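Local coordinates for protein novel Thermotoga maritima enzyme TM1112 (Thermotoga maritima, PDB 1O5U) that is of unknown biochemical function but belongs to the cupin family, small beta-barrel proteins whose interior commonly holds a binding or active site, at residues N50-L56 and R95-F101; W36-V40 and W88-E92; E14-P20 and K74-F80. All coordinates share one frame; numbering follows the deposited sequence.

How the interactions relate
From the N terminus, residues 14-20 carry the edge strand 16-18, and their loop closes only when 74-80 pairs with them (interaction 3). Before that closure the chain has already laid down 36-40, which waits for 88-92 (interaction 2), and 50-56, which waits for the C-terminal segment 95-101 (interaction 1). The three loops therefore all cross one another, and none is contained in another. Interactions 3 and 1 share a five-stranded antiparallel sheet, in which 77-80 lies between 16-18 and 51-55, and 51-55 pairs in turn with 93-100. Strand 35-38 finishes that sheet, and interaction 2 ties it to strand 85-90 of the four-stranded sheet opposite.

Interaction 1. Residues N50-L56 and R95-F101; sequences NETCYIL and RKHYNLF
E51 to I55 and K96 to L100 run antiparallel, their axes 4.5 Å apart at closest approach and 157° between directions, with T52-N99 and Y54-H97 as hydrogen-bonded pairs. Each of these pairs has two N-H...O bonds; F101 N to N50 O (3.0 Å) and L56 N to R95 O (2.8 Å) extend the ladder at its ends. At the C terminus, the F101 ring folds back across N50. With its CG between the backbone N and the carbonyl carbon (chi1 72°), the ring receives N50 CB almost centrally over one face, a CH-pi contact of 3.5 Å to the centroid. A water joins N50 N to the terminal carboxylate at F101 OXT, while the N50 amide oxygen turns to the backbone N of K82. T52 OG1 comes to 3.2 Å from F101 CE2, near the ring's far end. H97 lies on the same sheet face as T52: its ring carbon CD2 meets the L56 methyl CD1 at 3.5 Å, and its ND1 is held by the carbonyl of W33. On the other face, the extended side chain of E51 runs alongside L100, and its OE2 sits 3.1 Å from L100 CD2 while also reaching the Y98 ring. The I55 methyl CD1 packs on K96 CB at 3.9 Å. K96 NZ is covalently linked to an unidentified molecule, and the face that carries E51, C53, I55 and K96 probably lines the interior pocket, as in cupin barrels.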
loop_
_atom_site.group_PDB
_atom_site.type_symbol
_atom_site.label_atom_id
_atom_site.label_comp_id
_atom_site.label_asym_id
_atom_site.label_seq_id
_atom_site.Cartn_x
_atom_site.Cartn_y
_atom_site.Cartn_z
ATOM N N ASN A 50 -2.185 -11.845 -0.205
ATOM C CA ASN A 50 -1.121 -10.945 -0.630
ATOM C C ASN A 50 -1.776 -9.769 -1.331
ATOM O O ASN A 50 -2.853 -9.886 -1.881
ATOM C CB ASN A 50 -0.147 -11.636 -1.596
ATOM C CG ASN A 50 0.630 -12.760 -0.967
ATOM O OD1 ASN A 50 1.225 -12.622 0.106
ATOM N ND2 ASN A 50 0.678 -13.900 -1.666
ATOM N N GLU A 51 -1.144 -8.606 -1.270
ATOM C CA GLU A 51 -1.664 -7.415 -1.906
ATOM C C GLU A 51 -0.544 -6.458 -2.364
ATOM O O GLU A 51 0.416 -6.204 -1.629
ATOM C CB GLU A 51 -2.594 -6.675 -0.928
ATOM C CG GLU A 51 -3.259 -5.504 -1.602
ATOM C CD GLU A 51 -4.517 -5.075 -0.886
ATOM O OE1 GLU A 51 -4.575 -5.323 0.330
ATOM O OE2 GLU A 51 -5.451 -4.556 -1.564
ATOM N N THR A 52 -0.641 -6.011 -3.608
ATOM C CA THR A 52 0.254 -5.000 -4.157
ATOM C C THR A 52 -0.541 -3.759 -4.424
ATOM O O THR A 52 -1.625 -3.873 -4.998
ATOM C CB THR A 52 0.882 -5.520 -5.466
ATOM O OG1 THR A 52 1.628 -6.711 -5.158
ATOM C CG2 THR A 52 1.909 -4.527 -6.031
ATOM N N CYS A 53 -0.019 -2.600 -3.999
ATOM C CA CYS A 53 -0.690 -1.286 -4.070
ATOM C C CYS A 53 0.288 -0.357 -4.776
ATOM O O CYS A 53 1.481 -0.373 -4.462
ATOM C CB CYS A 53 -0.958 -0.750 -2.612
ATOM S SG CYS A 53 -2.171 -1.911 -1.846
ATOM N N TYR A 54 -0.208 0.411 -5.730
ATOM C CA TYR A 54 0.518 1.547 -6.288
ATOM C C TYR A 54 -0.140 2.859 -5.803
ATOM O O TYR A 54 -1.307 3.099 -6.048
ATOM C CB TYR A 54 0.570 1.497 -7.817
ATOM C CG TYR A 54 1.364 2.638 -8.400
ATOM C CD1 TYR A 54 0.739 3.676 -9.102
ATOM C CD2 TYR A 54 2.735 2.761 -8.127
ATOM C CE1 TYR A 54 1.455 4.719 -9.593
ATOM C CE2 TYR A 54 3.443 3.854 -8.581
ATOM C CZ TYR A 54 2.816 4.799 -9.329
ATOM O OH TYR A 54 3.554 5.863 -9.812
ATOM N N ILE A 55 0.622 3.682 -5.119
ATOM C CA ILE A 55 0.092 4.915 -4.504
ATOM C C ILE A 55 0.078 6.096 -5.485
ATOM O O ILE A 55 1.138 6.592 -5.964
ATOM C CB ILE A 55 0.874 5.292 -3.204
ATOM C CG1 ILE A 55 1.089 4.119 -2.275
ATOM C CG2 ILE A 55 0.222 6.441 -2.456
ATOM C CD1 ILE A 55 -0.147 3.375 -1.881
ATOM N N LEU A 56 -1.146 6.555 -5.784
ATOM C CA LEU A 56 -1.341 7.697 -6.647
ATOM C C LEU A 56 -1.214 9.012 -5.889
ATOM O O LEU A 56 -0.710 9.994 -6.412
ATOM C CB LEU A 56 -2.731 7.615 -7.334
ATOM C CG LEU A 56 -2.931 6.436 -8.297
ATOM C CD1 LEU A 56 -4.339 6.397 -8.833
ATOM C CD2 LEU A 56 -1.947 6.551 -9.453
ATOM N N ARG A 95 -4.985 7.654 -2.291
ATOM C CA ARG A 95 -5.609 7.058 -3.483
ATOM C C ARG A 95 -4.631 6.059 -4.045
ATOM O O ARG A 95 -3.461 6.361 -4.236
ATOM C CB ARG A 95 -5.971 8.084 -4.541
ATOM C CG ARG A 95 -6.598 7.508 -5.746
ATOM C CD ARG A 95 -7.097 8.547 -6.744
ATOM N NE ARG A 95 -8.023 9.471 -6.127
ATOM C CZ ARG A 95 -8.027 10.773 -6.290
ATOM N NH1 ARG A 95 -8.914 11.489 -5.632
ATOM N NH2 ARG A 95 -7.164 11.378 -7.092
ATOM N N LYS A 96 -5.083 4.837 -4.286
ATOM C CA LYS A 96 -4.177 3.804 -4.787
ATOM C C LYS A 96 -4.875 2.853 -5.717
ATOM O O LYS A 96 -6.126 2.675 -5.648
ATOM C CB LYS A 96 -3.571 3.029 -3.614
ATOM C CG LYS A 96 -4.519 2.210 -2.868
ATOM C CD LYS A 96 -3.930 1.655 -1.570
ATOM C CE LYS A 96 -4.632 0.350 -1.215
ATOM N NZ LYS A 96 -3.800 -0.408 -0.215
ATOM N N HIS A 97 -4.080 2.262 -6.608
ATOM C CA HIS A 97 -4.469 1.052 -7.369
ATOM C C HIS A 97 -4.030 -0.171 -6.546
ATOM O O HIS A 97 -2.943 -0.136 -5.933
ATOM C CB HIS A 97 -3.776 1.035 -8.750
ATOM C CG HIS A 97 -4.397 1.951 -9.761
ATOM N ND1 HIS A 97 -5.539 1.616 -10.458
ATOM C CD2 HIS A 97 -4.018 3.171 -10.223
ATOM C CE1 HIS A 97 -5.875 2.610 -11.266
ATOM N NE2 HIS A 97 -4.959 3.567 -11.154
ATOM N N TYR A 98 -4.838 -1.242 -6.523
ATOM C CA TYR A 98 -4.507 -2.418 -5.708
ATOM C C TYR A 98 -4.851 -3.707 -6.411
ATOM O O TYR A 98 -5.787 -3.765 -7.198
ATOM C CB TYR A 98 -5.133 -2.353 -4.298
ATOM C CG TYR A 98 -6.609 -2.574 -4.307
ATOM C CD1 TYR A 98 -7.153 -3.854 -4.196
ATOM C CD2 TYR A 98 -7.476 -1.521 -4.506
ATOM C CE1 TYR A 98 -8.551 -4.046 -4.250
ATOM C CE2 TYR A 98 -8.837 -1.704 -4.545
ATOM C CZ TYR A 98 -9.381 -2.942 -4.426
ATOM O OH TYR A 98 -10.775 -3.075 -4.502
ATOM N N ASN A 99 -4.044 -4.736 -6.151
ATOM C CA ASN A 99 -4.188 -6.059 -6.785
ATOM C C ASN A 99 -4.030 -7.085 -5.694
ATOM O O ASN A 99 -3.023 -7.105 -5.031
ATOM C CB ASN A 99 -3.118 -6.275 -7.877
ATOM C CG ASN A 99 -3.320 -7.543 -8.673
ATOM O OD1 ASN A 99 -4.411 -7.778 -9.247
ATOM N ND2 ASN A 99 -2.272 -8.386 -8.733
ATOM N N LEU A 100 -5.071 -7.879 -5.468
ATOM C CA LEU A 100 -5.028 -8.990 -4.509
ATOM C C LEU A 100 -4.505 -10.198 -5.240
ATOM O O LEU A 100 -4.866 -10.404 -6.388
ATOM C CB LEU A 100 -6.432 -9.270 -3.971
ATOM C CG LEU A 100 -7.163 -8.080 -3.363
ATOM C CD1 LEU A 100 -8.514 -8.533 -2.857
ATOM C CD2 LEU A 100 -6.343 -7.488 -2.255
ATOM N N PHE A 101 -3.649 -10.993 -4.607
ATOM C CA PHE A 101 -3.119 -12.164 -5.279
ATOM C C PHE A 101 -2.686 -13.239 -4.289
ATOM O O PHE A 101 -2.357 -14.370 -4.679
ATOM C CB PHE A 101 -1.984 -11.755 -6.240
ATOM C CG PHE A 101 -0.696 -11.334 -5.550
ATOM C CD1 PHE A 101 0.325 -12.249 -5.347
ATOM C CD2 PHE A 101 -0.503 -10.018 -5.132
ATOM C CE1 PHE A 101 1.507 -11.883 -4.739
ATOM C CE2 PHE A 101 0.683 -9.648 -4.521
ATOM C CZ PHE A 101 1.687 -10.569 -4.320
ATOM O OXT PHE A 101 -2.713 -13.023 -3.083
HETATM O O HOH W 1 -2.526 -14.627 -1.000
HETATM O O HOH W 2 0.531 -8.058 -8.115
#

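Interaction 2. Residues W36-V40 and W88-E92; sequences WEKEV and WKVLE
W36 and W88 meet in an offset edge-to-face pair: the six-membered ring of W36 brings its edge toward the face of W88, the ring planes standing at 86° with centroids 5.5 Å apart. The closest atoms are the two CZ3 carbons, W36 CZ3 to W88 CZ3, at 3.7 Å. With CG anti to the backbone N (chi1 179°), this torsion brings the six-membered ring of W36 up to W88. Further along, V90 fits beneath the bend that follows strand 35-38. V90 CG1 lies 3.5 Å from the carbonyl oxygen E39 O, and V90 CG2 touches the aliphatic carbon K38 CG. V40 answers with a CA-H...O contact to V90 O (3.4 Å), and its methyl CG2 rests 3.4 Å from L91 O. No hydrogen bond joins the segments, whose end-to-end directions are 78° apart. This is a corner of the cupin barrel, where the edge of one sheet passes over a strand of the other. There the second segment turns its corner, L91 and E92 both facing K59 in a classic beta bulge. In the next shell, the K38 chain bends so that NZ forms a salt bridge with E39 OE2 (2.8 Å), approaching from above the carboxylate plane, and it also bonds S41 OG. The W88 indole packs against the F43 ring, gives a weak NE1 bond to Y47 OH, and touches K96, close to the unidentified ligand.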
loop_
_atom_site.group_PDB
_atom_site.type_symbol
_atom_site.label_atom_id
_atom_site.label_comp_id
_atom_site.label_asym_id
_atom_site.label_seq_id
_atom_site.Cartn_x
_atom_site.Cartn_y
_atom_site.Cartn_z
ATOM N N TRP A 36 -8.784 2.381 -4.632
ATOM C CA TRP A 36 -9.228 2.524 -3.248
ATOM C C TRP A 36 -8.722 3.875 -2.727
ATOM O O TRP A 36 -7.600 4.307 -3.023
ATOM C CB TRP A 36 -8.645 1.426 -2.401
ATOM C CG TRP A 36 -8.995 1.433 -0.941
ATOM C CD1 TRP A 36 -10.055 0.854 -0.371
ATOM C CD2 TRP A 36 -8.178 1.911 0.125
ATOM N NE1 TRP A 36 -9.995 0.987 0.996
ATOM C CE2 TRP A 36 -8.851 1.647 1.323
ATOM C CE3 TRP A 36 -6.956 2.563 0.186
ATOM C CZ2 TRP A 36 -8.332 1.972 2.548
ATOM C CZ3 TRP A 36 -6.450 2.911 1.405
ATOM C CH2 TRP A 36 -7.142 2.607 2.582
ATOM N N GLU A 37 -9.572 4.560 -1.978
ATOM C CA GLU A 37 -9.209 5.827 -1.369
ATOM C C GLU A 37 -9.597 5.826 0.101
ATOM O O GLU A 37 -10.597 5.218 0.490
ATOM C CB GLU A 37 -10.015 6.942 -2.045
ATOM C CG GLU A 37 -9.635 7.199 -3.458
ATOM C CD GLU A 37 -10.353 8.441 -4.000
ATOM O OE1 GLU A 37 -9.970 9.567 -3.655
ATOM O OE2 GLU A 37 -11.308 8.271 -4.745
ATOM N N LYS A 38 -8.895 6.617 0.883
ATOM C CA LYS A 38 -9.163 6.708 2.312
ATOM C C LYS A 38 -8.756 8.077 2.797
ATOM O O LYS A 38 -7.683 8.582 2.463
ATOM C CB LYS A 38 -8.377 5.680 3.088
ATOM C CG LYS A 38 -8.768 5.478 4.534
ATOM C CD LYS A 38 -10.090 4.836 4.590
ATOM C CE LYS A 38 -10.417 4.370 5.931
ATOM N NZ LYS A 38 -10.715 5.496 6.771
ATOM N N GLU A 39 -9.623 8.658 3.630
ATOM C CA GLU A 39 -9.379 9.967 4.197
ATOM C C GLU A 39 -8.419 9.833 5.371
ATOM O O GLU A 39 -8.141 8.736 5.803
ATOM C CB GLU A 39 -10.712 10.569 4.683
ATOM C CG GLU A 39 -11.240 9.889 5.933
ATOM C CD GLU A 39 -11.872 8.487 5.733
ATOM O OE1 GLU A 39 -12.144 8.010 4.574
ATOM O OE2 GLU A 39 -12.186 7.882 6.799
ATOM N N VAL A 40 -7.967 10.955 5.945
ATOM C CA VAL A 40 -7.129 10.922 7.156
ATOM C C VAL A 40 -7.878 10.151 8.268
ATOM O O VAL A 40 -9.040 10.446 8.568
ATOM C CB VAL A 40 -6.773 12.357 7.603
ATOM C CG1 VAL A 40 -6.186 12.405 9.014
ATOM C CG2 VAL A 40 -5.866 12.998 6.551
ATOM N N TRP A 88 -2.789 1.051 9.986
ATOM C CA TRP A 88 -2.606 2.158 9.076
ATOM C C TRP A 88 -2.912 3.484 9.755
ATOM O O TRP A 88 -3.954 3.627 10.412
ATOM C CB TRP A 88 -3.555 2.021 7.865
ATOM C CG TRP A 88 -3.058 1.117 6.759
ATOM C CD1 TRP A 88 -2.569 -0.134 6.900
ATOM C CD2 TRP A 88 -3.036 1.405 5.359
ATOM N NE1 TRP A 88 -2.223 -0.645 5.669
ATOM C CE2 TRP A 88 -2.507 0.274 4.703
ATOM C CE3 TRP A 88 -3.441 2.488 4.577
ATOM C CZ2 TRP A 88 -2.314 0.238 3.355
ATOM C CZ3 TRP A 88 -3.275 2.426 3.232
ATOM C CH2 TRP A 88 -2.713 1.321 2.624
ATOM N N LYS A 89 -2.023 4.460 9.586
ATOM C CA LYS A 89 -2.301 5.856 9.969
ATOM C C LYS A 89 -2.189 6.708 8.732
ATOM O O LYS A 89 -1.071 6.953 8.225
ATOM C CB LYS A 89 -1.313 6.344 11.027
ATOM C CG LYS A 89 -1.705 7.704 11.599
ATOM C CD LYS A 89 -0.893 8.098 12.784
ATOM C CE LYS A 89 -1.353 9.471 13.274
ATOM N NZ LYS A 89 -0.475 10.035 14.350
ATOM N N VAL A 90 -3.332 7.088 8.190
ATOM C CA VAL A 90 -3.381 7.824 6.943
ATOM C C VAL A 90 -3.167 9.312 7.300
ATOM O O VAL A 90 -3.980 9.933 7.962
ATOM C CB VAL A 90 -4.723 7.664 6.237
ATOM C CG1 VAL A 90 -4.779 8.596 5.017
ATOM C CG2 VAL A 90 -5.024 6.193 5.844
ATOM N N LEU A 91 -2.025 9.860 6.921
ATOM C CA LEU A 91 -1.660 11.222 7.286
ATOM C C LEU A 91 -2.095 12.232 6.226
ATOM O O LEU A 91 -2.450 13.382 6.552
ATOM C CB LEU A 91 -0.141 11.295 7.444
ATOM C CG LEU A 91 0.458 10.453 8.573
ATOM C CD1 LEU A 91 1.956 10.497 8.474
ATOM C CD2 LEU A 91 -0.009 10.900 9.937
ATOM N N GLU A 92 -1.997 11.820 4.968
ATOM C CA GLU A 92 -2.557 12.583 3.842
ATOM C C GLU A 92 -3.485 11.674 3.082
ATOM O O GLU A 92 -3.127 10.523 2.808
ATOM C CB GLU A 92 -1.433 13.094 2.952
ATOM C CG GLU A 92 -0.473 14.013 3.704
ATOM C CD GLU A 92 0.755 14.353 2.902
ATOM O OE1 GLU A 92 0.813 14.024 1.697
ATOM O OE2 GLU A 92 1.670 14.941 3.518
#

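Interaction 3. Residues E14-P20 and K74-F80; sequences EVKIEKP and KGDLVTF
K16 to E18 pair with L77 to T79 as antiparallel strands at the rim of the five-stranded sheet, 16-18 being its outermost strand. Two hydrogen-bonded pairs, K16-T79 and E18-L77, supply four backbone bonds, the straightest being K16 N to T79 O at 175°. A water donates to both E14 O and T79 O just past the end of this ladder. V15, I17 and V78 make the apolar face: V15 CG1 presses on V78 CG1 at 3.4 Å, tighter than usual for two methyls, and also meets F80 CE2 at 3.7 Å. The same V78 methyl lies over one face of the F80 ring, toward its rim, and I17 CG1 runs beside it. At the other end, K19 turns at chi2 (-71°) so that its chain doubles back over D76, and NZ makes a salt bridge to D76 OD2 (2.8 Å), meeting it from well above the carboxylate plane. D76 OD1 is taken by the backbone N of E73. Were D76 an alanine, the K19 ammonium would probably lose its carboxylate mate and the E73 N-H its acceptor, leaving the lysine chain freer to swing. P20 CD packs on L77 CB at 3.9 Å, and both side chains also meet helix 22-28. Such an N-terminal strand added antiparallel to the sheet edge, with V78 and F80 turned inward, fits the beta-barrel of a cupin.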
loop_
_atom_site.group_PDB
_atom_site.type_symbol
_atom_site.label_atom_id
_atom_site.label_comp_id
_atom_site.label_asym_id
_atom_site.label_seq_id
_atom_site.Cartn_x
_atom_site.Cartn_y
_atom_site.Cartn_z
ATOM N N GLU A 14 7.606 -8.177 6.659
ATOM C CA GLU A 14 8.295 -7.354 5.642
ATOM C C GLU A 14 7.241 -6.816 4.678
ATOM O O GLU A 14 6.817 -7.566 3.776
ATOM C CB GLU A 14 9.299 -8.217 4.877
ATOM C CG GLU A 14 10.145 -7.490 3.835
ATOM C CD GLU A 14 11.110 -6.498 4.462
ATOM O OE1 GLU A 14 12.012 -6.939 5.209
ATOM O OE2 GLU A 14 10.963 -5.282 4.199
ATOM N N VAL A 15 6.821 -5.559 4.897
ATOM C CA VAL A 15 6.217 -4.730 3.867
ATOM C C VAL A 15 7.323 -4.269 2.897
ATOM O O VAL A 15 8.329 -3.658 3.312
ATOM C CB VAL A 15 5.524 -3.504 4.436
ATOM C CG1 VAL A 15 4.813 -2.739 3.340
ATOM C CG2 VAL A 15 4.516 -3.911 5.520
ATOM N N LYS A 16 7.151 -4.585 1.619
ATOM C CA LYS A 16 8.170 -4.327 0.631
ATOM C C LYS A 16 7.737 -3.101 -0.088
ATOM O O LYS A 16 6.592 -3.016 -0.460
ATOM C CB LYS A 16 8.268 -5.503 -0.334
ATOM C CG LYS A 16 8.692 -6.728 0.387
ATOM C CD LYS A 16 8.629 -7.985 -0.455
ATOM C CE LYS A 16 9.107 -9.191 0.373
ATOM N NZ LYS A 16 10.533 -9.047 0.875
ATOM N N ILE A 17 8.650 -2.154 -0.274
ATOM C CA ILE A 17 8.343 -0.851 -0.855
ATOM C C ILE A 17 9.431 -0.435 -1.827
ATOM O O ILE A 17 10.648 -0.522 -1.522
ATOM C CB ILE A 17 8.257 0.217 0.256
ATOM C CG1 ILE A 17 7.257 -0.194 1.336
ATOM C CG2 ILE A 17 7.896 1.588 -0.330
ATOM C CD1 ILE A 17 7.268 0.733 2.610
ATOM N N GLU A 18 9.032 0.008 -3.004
ATOM C CA GLU A 18 9.976 0.494 -3.952
ATOM C C GLU A 18 9.374 1.563 -4.790
ATOM O O GLU A 18 8.162 1.665 -4.889
ATOM C CB GLU A 18 10.473 -0.679 -4.841
ATOM C CG GLU A 18 9.571 -1.086 -5.980
ATOM C CD GLU A 18 10.046 -2.325 -6.694
ATOM O OE1 GLU A 18 10.469 -3.281 -5.980
ATOM O OE2 GLU A 18 10.055 -2.326 -7.948
ATOM N N LYS A 19 10.227 2.398 -5.356
ATOM C CA LYS A 19 9.842 3.310 -6.407
ATOM C C LYS A 19 10.055 2.551 -7.703
ATOM O O LYS A 19 11.223 2.350 -8.134
ATOM C CB LYS A 19 10.718 4.570 -6.379
ATOM C CG LYS A 19 10.542 5.378 -5.116
ATOM C CD LYS A 19 9.201 6.067 -5.079
ATOM C CE LYS A 19 9.178 7.228 -4.024
ATOM N NZ LYS A 19 7.778 7.603 -3.708
ATOM N N PRO A 20 8.967 2.096 -8.358
ATOM C CA PRO A 20 9.143 1.196 -9.502
ATOM C C PRO A 20 9.677 1.930 -10.719
ATOM O O PRO A 20 9.444 3.124 -10.870
ATOM C CB PRO A 20 7.712 0.668 -9.735
ATOM C CG PRO A 20 6.897 1.849 -9.388
ATOM C CD PRO A 20 7.536 2.356 -8.100
ATOM N N LYS A 74 3.163 8.830 -2.228
ATOM C CA LYS A 74 2.882 8.873 -3.663
ATOM C C LYS A 74 4.054 8.302 -4.433
ATOM O O LYS A 74 5.225 8.672 -4.219
ATOM C CB LYS A 74 2.597 10.333 -4.082
ATOM C CG LYS A 74 2.367 10.529 -5.542
ATOM C CD LYS A 74 2.057 12.021 -5.789
ATOM C CE LYS A 74 1.753 12.303 -7.254
ATOM N NZ LYS A 74 1.839 13.773 -7.537
ATOM N N GLY A 75 3.737 7.478 -5.403
ATOM C CA GLY A 75 4.756 6.898 -6.302
ATOM C C GLY A 75 5.340 5.606 -5.842
ATOM O O GLY A 75 6.067 4.961 -6.590
ATOM N N ASP A 76 4.988 5.159 -4.639
ATOM C CA ASP A 76 5.466 3.875 -4.164
ATOM C C ASP A 76 4.640 2.714 -4.669
ATOM O O ASP A 76 3.404 2.812 -4.719
ATOM C CB ASP A 76 5.403 3.820 -2.625
ATOM C CG ASP A 76 6.462 4.661 -1.942
ATOM O OD1 ASP A 76 6.300 4.887 -0.714
ATOM O OD2 ASP A 76 7.507 5.053 -2.533
ATOM N N LEU A 77 5.332 1.603 -4.928
ATOM C CA LEU A 77 4.761 0.287 -5.188
ATOM C C LEU A 77 5.039 -0.516 -3.935
ATOM O O LEU A 77 6.196 -0.749 -3.575
ATOM C CB LEU A 77 5.415 -0.347 -6.358
ATOM C CG LEU A 77 4.787 -1.668 -6.827
ATOM C CD1 LEU A 77 3.384 -1.463 -7.424
ATOM C CD2 LEU A 77 5.701 -2.288 -7.840
ATOM N N VAL A 78 3.973 -0.969 -3.280
ATOM C CA VAL A 78 4.066 -1.620 -1.967
ATOM C C VAL A 78 3.438 -3.000 -2.011
ATOM O O VAL A 78 2.388 -3.171 -2.624
ATOM C CB VAL A 78 3.348 -0.810 -0.872
ATOM C CG1 VAL A 78 3.612 -1.452 0.481
ATOM C CG2 VAL A 78 3.762 0.642 -0.971
ATOM N N THR A 79 4.101 -4.008 -1.409
ATOM C CA THR A 79 3.540 -5.353 -1.342
ATOM C C THR A 79 3.400 -5.777 0.102
ATOM O O THR A 79 4.385 -5.799 0.843
ATOM C CB THR A 79 4.390 -6.352 -2.139
ATOM O OG1 THR A 79 4.455 -5.922 -3.506
ATOM C CG2 THR A 79 3.729 -7.740 -2.190
ATOM N N PHE A 80 2.162 -6.126 0.474
ATOM C CA PHE A 80 1.814 -6.612 1.798
ATOM C C PHE A 80 1.621 -8.130 1.688
ATOM O O PHE A 80 0.911 -8.547 0.790
ATOM C CB PHE A 80 0.502 -5.985 2.232
ATOM C CG PHE A 80 0.552 -4.510 2.351
ATOM C CD1 PHE A 80 0.115 -3.695 1.314
ATOM C CD2 PHE A 80 1.058 -3.909 3.488
ATOM C CE1 PHE A 80 0.154 -2.310 1.444
ATOM C CE2 PHE A 80 1.132 -2.513 3.598
ATOM C CZ PHE A 80 0.681 -1.739 2.558
HETATM O O HOH W 3 5.709 -8.322 1.135
#